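Local coordinates for EIAV protease (Equine infectious anemia virus, PDB 1FMB), which cleaves viral polyproteins as a homodimeric retroviral aspartic protease, probably during virus maturation, and is bound here to the inhibitor HBY-793, at residues 15-21 / 37-43; 25-31 / 89-95; 61-67 / 78-83. The protein carries 1 engineered substitution. One frame throughout, in Å; residues are numbered along the deposited sequence.

Contact 1 of 3, residues 15-21 / 37-43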
loop_
_atom_site.group_PDB
_atom_site.type_symbol
_atom_site.label_atom_id
_atom_site.label_comp_id
_atom_site.label_asym_id
_atom_site.label_seq_id
_atom_site.Cartn_x
_atom_site.Cartn_y
_atom_site.Cartn_z
ATOM N N ILE A 15 -8.605 -8.126 16.648
ATOM C CA ILE A 15 -8.812 -9.241 15.752
ATOM C C ILE A 15 -8.957 -10.438 16.693
ATOM O O ILE A 15 -8.040 -10.677 17.522
ATOM C CB ILE A 15 -7.594 -9.397 14.817
ATOM C CG1 ILE A 15 -7.541 -8.092 14.024
ATOM C CG2 ILE A 15 -7.821 -10.673 13.982
ATOM C CD1 ILE A 15 -6.407 -7.798 13.047
ATOM N N ASN A 16 -10.015 -11.188 16.640
ATOM C CA ASN A 16 -10.241 -12.346 17.528
ATOM C C ASN A 16 -9.895 -11.928 18.965
ATOM O O ASN A 16 -9.100 -12.524 19.692
ATOM C CB ASN A 16 -9.406 -13.581 17.165
ATOM C CG ASN A 16 -9.876 -14.209 15.858
ATOM O OD1 ASN A 16 -10.809 -13.663 15.246
ATOM N ND2 ASN A 16 -9.310 -15.340 15.431
ATOM N N ASP A 17 -10.479 -10.817 19.389
ATOM C CA ASP A 17 -10.303 -10.266 20.727
ATOM C C ASP A 17 -8.933 -9.821 21.185
ATOM O O ASP A 17 -8.640 -9.732 22.373
ATOM C CB ASP A 17 -10.512 -11.387 21.777
ATOM C CG ASP A 17 -11.979 -11.409 22.136
ATOM O OD1 ASP A 17 -12.762 -10.966 21.276
ATOM O OD2 ASP A 17 -12.240 -11.864 23.272
ATOM N N THR A 18 -8.032 -9.553 20.280
ATOM C CA THR A 18 -6.669 -9.189 20.615
ATOM C C THR A 18 -6.386 -7.858 19.941
ATOM O O THR A 18 -6.558 -7.798 18.718
ATOM C CB THR A 18 -5.813 -10.224 19.837
ATOM O OG1 THR A 18 -6.323 -11.559 20.140
ATOM C CG2 THR A 18 -4.364 -10.148 20.175
ATOM N N PRO A 19 -6.021 -6.862 20.710
ATOM C CA PRO A 19 -5.702 -5.530 20.166
ATOM C C PRO A 19 -4.409 -5.603 19.354
ATOM O O PRO A 19 -3.352 -6.088 19.837
ATOM C CB PRO A 19 -5.747 -4.620 21.387
ATOM C CG PRO A 19 -5.380 -5.536 22.526
ATOM C CD PRO A 19 -5.867 -6.919 22.162
ATOM N N LEU A 20 -4.499 -5.187 18.059
ATOM C CA LEU A 20 -3.257 -5.239 17.238
ATOM C C LEU A 20 -3.118 -3.914 16.486
ATOM O O LEU A 20 -4.149 -3.429 16.033
ATOM C CB LEU A 20 -3.419 -6.292 16.112
ATOM C CG LEU A 20 -3.382 -7.773 16.570
ATOM C CD1 LEU A 20 -3.522 -8.747 15.397
ATOM C CD2 LEU A 20 -2.046 -8.030 17.220
ATOM N N ASN A 21 -1.915 -3.405 16.259
ATOM C CA ASN A 21 -1.667 -2.168 15.510
ATOM C C ASN A 21 -1.528 -2.650 14.047
ATOM O O ASN A 21 -0.783 -3.615 13.847
ATOM C CB ASN A 21 -0.360 -1.458 15.821
ATOM C CG ASN A 21 -0.381 0.042 15.521
ATOM O OD1 ASN A 21 -1.103 0.893 16.086
ATOM N ND2 ASN A 21 0.502 0.393 14.576
ATOM N N HIS A 37 1.687 -12.238 14.658
ATOM C CA HIS A 37 0.394 -11.814 15.190
ATOM C C HIS A 37 -0.594 -12.975 15.296
ATOM O O HIS A 37 -1.305 -13.056 16.304
ATOM C CB HIS A 37 -0.210 -10.674 14.360
ATOM C CG HIS A 37 0.420 -9.366 14.701
ATOM N ND1 HIS A 37 0.160 -8.196 14.008
ATOM C CD2 HIS A 37 1.402 -9.045 15.584
ATOM C CE1 HIS A 37 0.829 -7.198 14.539
ATOM N NE2 HIS A 37 1.611 -7.677 15.506
ATOM N N TYR A 38 -0.646 -13.895 14.331
ATOM C CA TYR A 38 -1.532 -15.053 14.298
ATOM C C TYR A 38 -1.232 -15.908 15.531
ATOM O O TYR A 38 -2.124 -16.354 16.275
ATOM C CB TYR A 38 -1.374 -15.762 12.948
ATOM C CG TYR A 38 -2.048 -17.113 12.969
ATOM C CD1 TYR A 38 -3.394 -17.209 12.666
ATOM C CD2 TYR A 38 -1.298 -18.262 13.253
ATOM C CE1 TYR A 38 -4.020 -18.444 12.746
ATOM C CE2 TYR A 38 -1.930 -19.490 13.313
ATOM C CZ TYR A 38 -3.270 -19.571 13.037
ATOM O OH TYR A 38 -3.962 -20.760 13.081
ATOM N N ASN A 39 0.043 -16.059 15.857
ATOM C CA ASN A 39 0.474 -16.839 17.022
ATOM C C ASN A 39 0.141 -16.212 18.357
ATOM O O ASN A 39 0.149 -16.873 19.391
ATOM C CB ASN A 39 1.986 -17.060 17.001
ATOM C CG ASN A 39 2.362 -17.999 15.864
ATOM O OD1 ASN A 39 3.514 -17.972 15.423
ATOM N ND2 ASN A 39 1.497 -18.844 15.356
ATOM N N ARG A 40 -0.143 -14.924 18.387
ATOM C CA ARG A 40 -0.486 -14.194 19.593
ATOM C C ARG A 40 -1.992 -14.010 19.753
ATOM O O ARG A 40 -2.393 -13.485 20.791
ATOM C CB ARG A 40 0.066 -12.758 19.467
ATOM C CG ARG A 40 1.410 -12.437 20.084
ATOM C CD ARG A 40 1.939 -11.103 19.555
ATOM N NE ARG A 40 1.150 -9.930 19.906
ATOM C CZ ARG A 40 1.514 -8.675 19.666
ATOM N NH1 ARG A 40 2.683 -8.357 19.102
ATOM N NH2 ARG A 40 0.746 -7.655 20.014
ATOM N N LEU A 41 -2.830 -14.382 18.772
ATOM C CA LEU A 41 -4.260 -14.193 18.910
ATOM C C LEU A 41 -4.785 -14.991 20.098
ATOM O O LEU A 41 -4.370 -16.129 20.333
ATOM C CB LEU A 41 -4.969 -14.628 17.619
ATOM C CG LEU A 41 -4.641 -13.838 16.345
ATOM C CD1 LEU A 41 -5.490 -14.404 15.221
ATOM C CD2 LEU A 41 -4.896 -12.318 16.392
ATOM N N LYS A 42 -5.765 -14.464 20.813
ATOM C CA LYS A 42 -6.357 -15.169 21.984
ATOM C C LYS A 42 -7.097 -16.387 21.477
ATOM O O LYS A 42 -7.041 -17.433 22.139
ATOM C CB LYS A 42 -7.306 -14.163 22.689
ATOM C CG LYS A 42 -6.399 -12.981 23.031
ATOM C CD LYS A 42 -6.768 -12.047 24.161
ATOM C CE LYS A 42 -7.490 -12.719 25.324
ATOM N NZ LYS A 42 -8.767 -13.371 24.893
ATOM N N TYR A 43 -7.706 -16.314 20.285
ATOM C CA TYR A 43 -8.405 -17.452 19.737
ATOM C C TYR A 43 -8.003 -17.556 18.255
ATOM O O TYR A 43 -7.856 -16.452 17.753
ATOM C CB TYR A 43 -9.930 -17.266 19.704
ATOM C CG TYR A 43 -10.505 -16.961 21.062
ATOM C CD1 TYR A 43 -10.549 -18.031 21.980
ATOM C CD2 TYR A 43 -10.991 -15.726 21.440
ATOM C CE1 TYR A 43 -11.062 -17.894 23.258
ATOM C CE2 TYR A 43 -11.518 -15.585 22.724
ATOM C CZ TYR A 43 -11.550 -16.649 23.611
ATOM O OH TYR A 43 -12.073 -16.457 24.868
HETATM O O HOH W 1 -1.883 -7.557 21.703
#
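In the retroviral aspartic protease fold, a type I' turn from I15 to T18 and the strand after it meet helix 35-40 and the loop that follows. Reading along 37-43, H37 comes first. Its imidazole receives L20 CD2 over one face in a CH-pi contact, with L20 CD2 3.8 Å from the ring centroid and only 7° off the normal, while H37 ND1 is hydrogen-bonded to T88. Y38 turns from the hairpin and meets F63 edge-to-face. The R40 guanidinium lies beside L20, whose CD2 is over one face, and a water bridges R40 NH2 to P19 O. L41 comes next; its side chain fills the apolar centre of the contact, L41 CD2 standing 4.0 Å from L20 CD1 and 4.1 Å from I15 CG2. The backbone N-H of K42 donates to T18 OG1, with K42 N 3.0 Å from it. That hydroxyl in turn donates to N16 O, so one threonine both braces its own turn and holds the incoming loop. The charges of K42 and D17 lie near each other but too far apart for a salt bridge. At Y43, the amide of N16, whose OD1 accepts from T68 N, completes the contact: N16 ND2 donates to Y43 O at 3.0 Å.

Contact 2 of 3, residues 25-31 / 89-95. With HYB ([2-(2-methyl-propane-2-sulfonylmethyl)-3-naphthalen-1-yl-propionyl-valinyl]-phenylalaninol), chain B.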
loop_
_atom_site.group_PDB
_atom_site.type_symbol
_atom_site.label_atom_id
_atom_site.label_comp_id
_atom_site.label_asym_id
_atom_site.label_seq_id
_atom_site.Cartn_x
_atom_site.Cartn_y
_atom_site.Cartn_z
ATOM N N ASP A 25 -3.863 0.107 4.329
ATOM C CA ASP A 25 -3.164 0.090 3.044
ATOM C C ASP A 25 -3.997 0.008 1.779
ATOM O O ASP A 25 -4.507 -1.047 1.380
ATOM C CB ASP A 25 -2.196 -1.119 3.138
ATOM C CG ASP A 25 -1.185 -1.250 1.996
ATOM O OD1 ASP A 25 -1.211 -0.357 1.111
ATOM O OD2 ASP A 25 -0.535 -2.303 2.034
ATOM N N THR A 26 -4.107 1.187 1.146
ATOM C CA THR A 26 -4.900 1.212 -0.125
ATOM C C THR A 26 -4.200 0.464 -1.266
ATOM O O THR A 26 -4.912 0.234 -2.266
ATOM C CB THR A 26 -5.209 2.633 -0.613
ATOM O OG1 THR A 26 -3.961 3.335 -0.806
ATOM C CG2 THR A 26 -5.930 3.413 0.487
ATOM N N GLY A 27 -2.912 0.179 -1.213
ATOM C CA GLY A 27 -2.230 -0.574 -2.246
ATOM C C GLY A 27 -2.281 -2.065 -2.015
ATOM O O GLY A 27 -1.620 -2.789 -2.741
ATOM N N ALA A 28 -3.021 -2.631 -1.059
ATOM C CA ALA A 28 -3.096 -4.058 -0.791
ATOM C C ALA A 28 -4.493 -4.502 -1.190
ATOM O O ALA A 28 -5.487 -3.883 -0.751
ATOM C CB ALA A 28 -2.797 -4.353 0.696
ATOM N N ASP A 29 -4.569 -5.469 -2.133
ATOM C CA ASP A 29 -5.904 -5.930 -2.531
ATOM C C ASP A 29 -6.648 -6.691 -1.448
ATOM O O ASP A 29 -7.877 -6.668 -1.416
ATOM C CB ASP A 29 -5.867 -6.910 -3.698
ATOM C CG ASP A 29 -5.372 -6.295 -4.995
ATOM O OD1 ASP A 29 -5.309 -5.057 -5.179
ATOM O OD2 ASP A 29 -5.130 -7.135 -5.910
ATOM N N THR A 30 -5.824 -7.255 -0.569
ATOM C CA THR A 30 -6.393 -8.089 0.467
ATOM C C THR A 30 -5.595 -7.900 1.733
ATOM O O THR A 30 -4.537 -7.270 1.810
ATOM C CB THR A 30 -6.330 -9.542 -0.113
ATOM O OG1 THR A 30 -7.084 -10.357 0.792
ATOM C CG2 THR A 30 -4.897 -10.032 -0.180
ATOM N N SER A 31 -6.184 -8.318 2.827
ATOM C CA SER A 31 -5.585 -8.100 4.177
ATOM C C SER A 31 -4.722 -9.297 4.606
ATOM O O SER A 31 -5.109 -10.435 4.355
ATOM C CB SER A 31 -6.770 -7.950 5.074
ATOM O OG SER A 31 -7.498 -6.749 4.816
ATOM N N ILE A 89 -1.506 -5.953 7.785
ATOM C CA ILE A 89 -2.155 -5.028 6.834
ATOM C C ILE A 89 -3.620 -5.259 6.618
ATOM O O ILE A 89 -4.132 -6.352 6.377
ATOM C CB ILE A 89 -1.403 -5.305 5.482
ATOM C CG1 ILE A 89 0.081 -4.956 5.611
ATOM C CG2 ILE A 89 -2.056 -4.635 4.259
ATOM C CD1 ILE A 89 0.881 -5.215 4.370
ATOM N N LEU A 90 -4.375 -4.166 6.737
ATOM C CA LEU A 90 -5.775 -4.155 6.405
ATOM C C LEU A 90 -5.761 -3.547 4.963
ATOM O O LEU A 90 -5.402 -2.374 4.735
ATOM C CB LEU A 90 -6.543 -3.208 7.343
ATOM C CG LEU A 90 -7.399 -3.923 8.378
ATOM C CD1 LEU A 90 -6.799 -5.196 8.922
ATOM C CD2 LEU A 90 -7.862 -2.958 9.459
ATOM N N GLY A 91 -6.139 -4.381 3.991
ATOM C CA GLY A 91 -6.177 -3.920 2.605
ATOM C C GLY A 91 -7.618 -3.504 2.251
ATOM O O GLY A 91 -8.520 -3.474 3.087
ATOM N N ARG A 92 -7.853 -3.402 0.949
ATOM C CA ARG A 92 -9.111 -2.889 0.394
ATOM C C ARG A 92 -10.340 -3.701 0.746
ATOM O O ARG A 92 -11.422 -3.108 0.879
ATOM C CB ARG A 92 -8.958 -2.668 -1.134
ATOM C CG ARG A 92 -7.943 -1.527 -1.473
ATOM C CD ARG A 92 -8.108 -1.226 -3.005
ATOM N NE ARG A 92 -7.761 -2.347 -3.859
ATOM C CZ ARG A 92 -8.559 -3.240 -4.429
ATOM N NH1 ARG A 92 -9.916 -3.169 -4.328
ATOM N NH2 ARG A 92 -8.111 -4.250 -5.186
ATOM N N ASP A 93 -10.196 -5.013 0.859
ATOM C CA ASP A 93 -11.348 -5.832 1.204
ATOM C C ASP A 93 -11.896 -5.416 2.545
ATOM O O ASP A 93 -13.086 -5.129 2.614
ATOM C CB ASP A 93 -11.010 -7.331 1.160
ATOM C CG ASP A 93 -9.866 -7.712 2.096
ATOM O OD1 ASP A 93 -9.026 -6.914 2.511
ATOM O OD2 ASP A 93 -9.765 -8.888 2.493
ATOM N N ILE A 94 -11.072 -5.231 3.578
ATOM C CA ILE A 94 -11.556 -4.829 4.891
ATOM C C ILE A 94 -11.773 -3.340 4.999
ATOM O O ILE A 94 -12.690 -2.840 5.685
ATOM C CB ILE A 94 -10.591 -5.397 5.973
ATOM C CG1 ILE A 94 -10.811 -6.899 6.032
ATOM C CG2 ILE A 94 -11.045 -4.822 7.321
ATOM C CD1 ILE A 94 -10.008 -7.678 7.047
ATOM N N LEU A 95 -10.963 -2.513 4.327
ATOM C CA LEU A 95 -11.179 -1.079 4.321
ATOM C C LEU A 95 -12.567 -0.717 3.766
ATOM O O LEU A 95 -13.193 0.219 4.244
ATOM C CB LEU A 95 -10.084 -0.416 3.480
ATOM C CG LEU A 95 -8.712 -0.356 4.143
ATOM C CD1 LEU A 95 -7.705 0.359 3.253
ATOM C CD2 LEU A 95 -8.693 0.244 5.546
HETATM S S1 HYB B . -1.888 -10.129 -4.579
HETATM O O2 HYB B . -0.882 -10.721 -5.417
HETATM O O3 HYB B . -1.659 -10.083 -3.171
HETATM C C4 HYB B . 0.999 -7.457 -9.762
HETATM C C5 HYB B . 1.197 -8.255 -8.676
HETATM C C6 HYB B . 0.562 -7.934 -7.411
HETATM C C7 HYB B . -0.229 -6.846 -7.304
HETATM C C8 HYB B . -0.458 -5.940 -8.476
HETATM C C9 HYB B . 0.166 -6.289 -9.681
HETATM C C10 HYB B . -0.029 -5.476 -10.848
HETATM C C11 HYB B . -0.812 -4.354 -10.768
HETATM C C12 HYB B . -1.438 -3.994 -9.543
HETATM C C13 HYB B . -1.258 -4.793 -8.410
HETATM O O14 HYB B . 0.867 -1.448 -2.479
HETATM C C15 HYB B . 2.145 -1.869 -1.877
HETATM N N16 HYB B . 1.428 -4.144 -2.340
HETATM C C17 HYB B . 2.516 -3.188 -2.611
HETATM C C18 HYB B . 2.602 -2.990 -4.143
HETATM C C19 HYB B . 3.223 -4.065 -5.011
HETATM C C20 HYB B . 2.476 -5.042 -5.680
HETATM C C21 HYB B . 3.056 -5.995 -6.526
HETATM C C22 HYB B . 4.444 -5.978 -6.707
HETATM C C23 HYB B . 5.208 -5.001 -6.073
HETATM C C24 HYB B . 4.610 -4.057 -5.233
HETATM N N25 HYB B . 0.133 -6.844 -2.926
HETATM C C26 HYB B . 0.300 -6.202 -1.596
HETATM C C27 HYB B . 1.636 -5.382 -1.758
HETATM O O28 HYB B . 2.736 -5.737 -1.365
HETATM C C29 HYB B . 0.341 -7.199 -0.411
HETATM C C30 HYB B . 0.860 -6.525 0.869
HETATM C C31 HYB B . -1.092 -7.760 -0.254
HETATM C C32 HYB B . -1.044 -6.893 -3.609
HETATM O O33 HYB B . -2.088 -6.375 -3.194
HETATM C C34 HYB B . -0.975 -7.564 -4.997
HETATM C C35 HYB B . -0.930 -6.392 -6.011
HETATM C C36 HYB B . -2.187 -8.511 -5.270
HETATM C C37 HYB B . -4.573 -10.530 -3.877
HETATM C C38 HYB B . -3.457 -11.065 -4.809
HETATM C C39 HYB B . -3.141 -12.509 -4.351
HETATM C C40 HYB B . -3.877 -11.040 -6.300
HETATM O O HOH W 2 -5.124 -1.622 -4.233
HETATM O O HOH W 3 -7.570 -11.496 3.044
#
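The active-site loop of an aspartic protease, with its Asp-Thr-Gly signature at D25-G27, rests here on strand 89-90 and the start of helix 92-97. D25 N donates to L90 O (2.9 Å), and R92 N, in the first turn of the helix, to A28 O (3.0 Å). S31 OG accepts from G91 N (2.9 Å) and donates to D93 OD1 (2.8 Å), tying the loop to the helix start. D29 OD1 forms a salt bridge with R92 NH2 (2.9 Å); D29 also pairs with R8 of the second subunit, and R92 NH1 with L5 O of that subunit. D25 OD1 accepts from G27 N in an Asx turn, whereas D25 OD2 is hydrogen-bonded to another bound copy of the inhibitor. Inhibitor O33 accepts from D29 N at 2.8 Å, and I89 CD1 packs 3.7 Å from inhibitor C30. Backbone and side-chain bonds thus join loop to strand and helix, and the shared D29 and R92 are consistent with loop geometry being linked to dimer contacts.

Contact 3 of 3, residues 61-67 / 78-83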
loop_
_atom_site.group_PDB
_atom_site.type_symbol
_atom_site.label_atom_id
_atom_site.label_comp_id
_atom_site.label_asym_id
_atom_site.label_seq_id
_atom_site.Cartn_x
_atom_site.Cartn_y
_atom_site.Cartn_z
ATOM N N GLU A 61 4.304 -17.437 0.256
ATOM C CA GLU A 61 3.237 -18.377 0.542
ATOM C C GLU A 61 2.299 -17.872 1.634
ATOM O O GLU A 61 2.715 -17.131 2.485
ATOM C CB GLU A 61 3.786 -19.737 1.054
ATOM C CG GLU A 61 4.226 -20.534 -0.183
ATOM C CD GLU A 61 5.013 -21.803 0.115
ATOM O OE1 GLU A 61 4.692 -22.515 1.106
ATOM O OE2 GLU A 61 5.939 -22.060 -0.704
ATOM N N THR A 62 1.042 -18.241 1.529
ATOM C CA THR A 62 0.119 -17.814 2.570
ATOM C C THR A 62 -0.815 -18.948 3.001
ATOM O O THR A 62 -0.885 -19.941 2.255
ATOM C CB THR A 62 -0.861 -16.807 1.928
ATOM O OG1 THR A 62 -1.482 -17.273 0.715
ATOM C CG2 THR A 62 -0.100 -15.515 1.729
ATOM N N PHE A 63 -1.467 -18.741 4.141
ATOM C CA PHE A 63 -2.557 -19.660 4.476
ATOM C C PHE A 63 -3.708 -18.695 4.851
ATOM O O PHE A 63 -3.365 -17.538 5.105
ATOM C CB PHE A 63 -2.416 -20.635 5.582
ATOM C CG PHE A 63 -2.005 -20.225 6.932
ATOM C CD1 PHE A 63 -2.948 -19.865 7.882
ATOM C CD2 PHE A 63 -0.659 -20.264 7.238
ATOM C CE1 PHE A 63 -2.508 -19.554 9.160
ATOM C CE2 PHE A 63 -0.219 -19.920 8.514
ATOM C CZ PHE A 63 -1.160 -19.568 9.466
ATOM N N SER A 64 -4.948 -19.092 4.796
ATOM C CA SER A 64 -6.036 -18.185 5.189
ATOM C C SER A 64 -6.591 -18.708 6.531
ATOM O O SER A 64 -6.515 -19.902 6.855
ATOM C CB SER A 64 -7.080 -17.943 4.140
ATOM O OG SER A 64 -7.842 -19.060 3.859
ATOM N N THR A 65 -7.246 -17.807 7.264
ATOM C CA THR A 65 -7.806 -18.189 8.591
ATOM C C THR A 65 -8.996 -17.319 8.914
ATOM O O THR A 65 -8.989 -16.138 8.554
ATOM C CB THR A 65 -6.694 -18.081 9.641
ATOM O OG1 THR A 65 -7.077 -18.751 10.859
ATOM C CG2 THR A 65 -6.250 -16.663 10.051
ATOM N N PRO A 66 -10.048 -17.810 9.553
ATOM C CA PRO A 66 -11.258 -17.053 9.868
ATOM C C PRO A 66 -11.003 -16.143 11.053
ATOM O O PRO A 66 -10.294 -16.454 12.035
ATOM C CB PRO A 66 -12.382 -18.103 10.105
ATOM C CG PRO A 66 -11.655 -19.393 10.331
ATOM C CD PRO A 66 -10.199 -19.201 10.001
ATOM N N VAL A 67 -11.486 -14.889 10.921
ATOM C CA VAL A 67 -11.269 -13.929 11.975
ATOM C C VAL A 67 -12.542 -13.077 12.139
ATOM O O VAL A 67 -13.429 -13.043 11.317
ATOM C CB VAL A 67 -10.108 -12.902 11.776
ATOM C CG1 VAL A 67 -8.695 -13.508 11.666
ATOM C CG2 VAL A 67 -10.354 -12.013 10.547
ATOM N N THR A 78 -14.637 -12.432 8.674
ATOM C CA THR A 78 -14.125 -12.709 7.338
ATOM C C THR A 78 -12.903 -13.606 7.422
ATOM O O THR A 78 -12.689 -14.210 8.477
ATOM C CB THR A 78 -13.807 -11.342 6.699
ATOM O OG1 THR A 78 -13.458 -11.587 5.332
ATOM C CG2 THR A 78 -12.716 -10.611 7.461
ATOM N N ARG A 79 -12.174 -13.803 6.330
ATOM C CA ARG A 79 -10.981 -14.592 6.333
ATOM C C ARG A 79 -9.820 -13.621 6.083
ATOM O O ARG A 79 -10.003 -12.627 5.356
ATOM C CB ARG A 79 -10.908 -15.677 5.278
ATOM C CG ARG A 79 -11.631 -16.915 5.804
ATOM C CD ARG A 79 -10.776 -18.131 5.515
ATOM N NE ARG A 79 -11.601 -19.276 5.160
ATOM C CZ ARG A 79 -11.302 -20.020 4.088
ATOM N NH1 ARG A 79 -10.278 -19.769 3.278
ATOM N NH2 ARG A 79 -12.095 -21.053 3.815
ATOM N N MET A 80 -8.660 -13.849 6.682
ATOM C CA MET A 80 -7.512 -13.006 6.469
ATOM C C MET A 80 -6.374 -13.958 6.061
ATOM O O MET A 80 -6.361 -15.090 6.552
ATOM C CB MET A 80 -7.000 -12.360 7.759
ATOM C CG MET A 80 -7.605 -10.979 7.941
ATOM S SD MET A 80 -6.996 -10.146 9.410
ATOM C CE MET A 80 -5.593 -9.126 8.920
ATOM N N LEU A 81 -5.487 -13.497 5.197
ATOM C CA LEU A 81 -4.346 -14.360 4.875
ATOM C C LEU A 81 -3.318 -14.234 5.987
ATOM O O LEU A 81 -3.330 -13.258 6.795
ATOM C CB LEU A 81 -3.669 -13.867 3.581
ATOM C CG LEU A 81 -4.632 -13.825 2.381
ATOM C CD1 LEU A 81 -3.896 -13.367 1.132
ATOM C CD2 LEU A 81 -5.239 -15.207 2.178
ATOM N N VAL A 82 -2.427 -15.198 6.171
ATOM C CA VAL A 82 -1.345 -15.168 7.178
ATOM C C VAL A 82 -0.007 -15.353 6.432
ATOM O O VAL A 82 0.126 -16.250 5.573
ATOM C CB VAL A 82 -1.522 -16.255 8.244
ATOM C CG1 VAL A 82 -0.389 -16.099 9.233
ATOM C CG2 VAL A 82 -2.909 -16.156 8.887
ATOM N N ALA A 83 0.991 -14.508 6.649
ATOM C CA ALA A 83 2.274 -14.658 5.927
ATOM C C ALA A 83 3.429 -14.081 6.685
ATOM O O ALA A 83 3.235 -13.252 7.607
ATOM C CB ALA A 83 2.126 -14.011 4.524
#
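After E61, a CA-H...O contact sets T62 CA 3.4 Å from V82 O. F63 forms the first antiparallel hydrogen-bonded pair: F63 N donates to V82 O at 3.3 Å, and V82 N returns to F63 O at 2.7 Å. The phenyl ring folds back over its cross-strand partner, so that V82 CB sits 3.6 Å from the ring centroid in a CH-pi contact. The ring also makes a cation-pi interaction with K47 and meets Y38 edge-to-face. S64 is opposite L81 in a non-hydrogen-bonded pair, S64 CA 4.2 Å from L81 CA. Its hydroxyl accepts a weak hydrogen bond from R79 NH1, 2.6 Å from S64 OG; the R79 guanidinium also makes a cation-pi interaction with Y48.

This is the ladder of the beta hairpin formed by strands 58-71 and 74-83, and it illustrates how alternation along an antiparallel pair sorts side chains: F63, T65 and V67 share one face with V82, M80 and T78, while S64 and P66 share the other with L81 and R79. T65 continues the pattern, T65 N donating to M80 O at 2.9 Å and M80 N to T65 O, with T65 CG2 packing 3.6 Å from V82 CG2 and T65 OG1 hydrogen-bonded to R46 O. P66 has no amide hydrogen to give, and its place opposite R79 in a non-hydrogen-bonded pair asks for none. V67 closes this segment, though its strand runs on: V67 N donates to T78 O at 2.8 Å, T78 N donates back to V67 O, and V67 CG2 rests 3.9 Å from M80 CG.

All three contacts draw on one mixed, curled beta sheet. Along the chain, contact 1 closes before contact 3 opens, contact 3 is nested within the loop closed by contact 2, and the segments of contacts 1 and 2 alternate. Contact 3 lies about 13 Å, centre to centre, from each of the others and touches both: Y38 and N16 pack on its first strand, and L81 meets S31. Contacts 1 and 2, about 18 Å apart on opposite sides of the chain's centre, are joined through neighbouring strands 18-24 and 89-90. The hairpin thus lies between a peripheral turn and the inhibitor-binding loop at the dimer interface.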